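Local coordinates for uncharacterized protein (Staphylococcus aureus subsp. aureus Mu50, PDB 4EBG), which is of unknown function but is a secreted DUF4467-family protein whose family has a cystatin-like fold, at the interface of chains A and B. Coordinates in Å, arbitrary orientation; residue numbers count along the deposited sequence, not the author numbering. Chains: chain A/B, Uncharacterized protein.

The interface of chains A and B. Residues chain A 23-24, 27, 54; chain B 24, 27, 53-54, 63.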
# COMPACT_ATOMS: atom_id res chain seq x y z
N VAL A 23 1.04 4.11 -3.85
CA VAL A 23 -0.26 4.75 -3.84
C VAL A 23 -0.38 5.74 -2.72
O VAL A 23 -1.26 6.58 -2.79
CB VAL A 23 -1.47 3.77 -3.88
CG1 VAL A 23 -1.43 2.97 -5.13
CG2 VAL A 23 -1.47 2.85 -2.68
N GLN A 24 0.44 5.64 -1.66
CA GLN A 24 0.39 6.51 -0.54
C GLN A 24 1.84 6.77 -0.14
O GLN A 24 2.44 6.02 0.65
CB GLN A 24 -0.46 5.80 0.51
CG GLN A 24 -1.04 6.70 1.49
CD GLN A 24 0.01 7.40 2.27
OE1 GLN A 24 0.65 8.33 1.79
NE2 GLN A 24 0.25 6.92 3.48
N ILE A 27 4.18 6.33 3.14
CA ILE A 27 4.57 5.03 3.70
C ILE A 27 6.06 4.83 3.55
O ILE A 27 6.63 4.95 2.45
CB ILE A 27 3.83 3.85 3.01
CG1 ILE A 27 2.33 3.88 3.33
CG2 ILE A 27 4.43 2.50 3.43
CD1 ILE A 27 2.01 4.07 4.81
N TYR A 54 5.22 5.51 8.80
CA TYR A 54 5.10 6.73 8.01
C TYR A 54 6.35 7.56 8.11
O TYR A 54 6.87 7.76 9.19
CB TYR A 54 3.87 7.54 8.42
CG TYR A 54 2.55 6.84 8.28
CD1 TYR A 54 1.97 6.61 7.04
CD2 TYR A 54 1.90 6.33 9.39
CE1 TYR A 54 0.75 5.95 6.92
CE2 TYR A 54 0.71 5.67 9.29
CZ TYR A 54 0.13 5.48 8.06
OH TYR A 54 -1.05 4.80 8.03
N GLN B 24 -2.27 -0.11 5.76
CA GLN B 24 -2.98 1.14 6.07
C GLN B 24 -4.42 0.91 5.68
O GLN B 24 -4.85 1.08 4.56
CB GLN B 24 -2.37 2.39 5.41
CG GLN B 24 -3.17 3.70 5.61
CD GLN B 24 -2.46 4.92 5.02
OE1 GLN B 24 -1.49 4.78 4.26
NE2 GLN B 24 -2.93 6.11 5.37
N ILE B 27 -7.40 2.60 3.27
CA ILE B 27 -7.35 2.57 1.81
C ILE B 27 -8.51 1.76 1.23
O ILE B 27 -8.78 0.66 1.66
CB ILE B 27 -5.96 2.06 1.29
CG1 ILE B 27 -4.90 3.11 1.63
CG2 ILE B 27 -5.96 1.77 -0.20
CD1 ILE B 27 -3.47 2.70 1.32
N LEU B 53 -9.29 7.35 -2.88
CA LEU B 53 -8.25 6.47 -2.37
C LEU B 53 -8.58 5.97 -0.98
O LEU B 53 -8.19 4.88 -0.63
CB LEU B 53 -6.93 7.23 -2.36
CG LEU B 53 -5.69 6.54 -1.82
CD1 LEU B 53 -5.38 5.22 -2.63
CD2 LEU B 53 -4.49 7.51 -1.88
N TYR B 54 -9.23 6.80 -0.19
CA TYR B 54 -9.54 6.48 1.20
C TYR B 54 -11.01 6.27 1.41
O TYR B 54 -11.84 7.05 0.96
CB TYR B 54 -9.00 7.55 2.09
CG TYR B 54 -7.52 7.77 1.98
CD1 TYR B 54 -6.63 6.89 2.58
CD2 TYR B 54 -7.01 8.86 1.28
CE1 TYR B 54 -5.26 7.11 2.49
CE2 TYR B 54 -5.65 9.09 1.18
CZ TYR B 54 -4.79 8.19 1.78
OH TYR B 54 -3.44 8.43 1.66
N PHE B 63 -3.41 9.64 -10.10
CA PHE B 63 -2.29 8.78 -10.41
C PHE B 63 -2.12 8.68 -11.92
O PHE B 63 -3.13 8.59 -12.64
CB PHE B 63 -2.51 7.37 -9.88
CG PHE B 63 -2.67 7.32 -8.40
CD1 PHE B 63 -1.56 7.39 -7.54
CD2 PHE B 63 -3.93 7.23 -7.85
CE1 PHE B 63 -1.73 7.38 -6.18
CE2 PHE B 63 -4.08 7.24 -6.50
CZ PHE B 63 -2.99 7.25 -5.66
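The ring of A:Tyr54 meets the side-chain amide of B:Gln24 at its hydroxyl edge: CD lies in the ring plane, 3.3 Å from OH, and the amide is turned steeply to the ring. Two copies of this DUF4467 protein, a family with a cystatin-like fold, meet here about a two-fold axis; whether they also pair in solution cannot be told from the crystal. In B:Tyr54 one ring face is covered by its own neighbour, B:Leu53, with CG 3.9 Å above the ring plane, over the centre. The hydroxyl end of that ring meets the A:Gln24 side chain, CZ lying 4.0 Å from the methylene CG.

Between the tyrosines the two glutamines cross tip to tip. NE2 of A:Gln24 donates to OE1 of B:Gln24 at 2.9 Å, nearly straight (171° at the hydrogen), in its own amide plane and onto a lone pair of the acceptor carbonyl, although the amides stand almost perpendicular. The two copies of the residue differ in shape: A:Gln24 bends at chi2 (-63°), whereas B:Gln24 runs extended (chi2 175°), carrying its OE1 across to the other chain. The methyl CD1 of A:Ile27 packs 3.6 Å from that oxygen.

Farther along, the backbone O of A:Val23, last residue of helix 3-23, lies 3.4 Å from CZ of B:Phe63 and 3.5 Å from the methyl CD2 of B:Leu53.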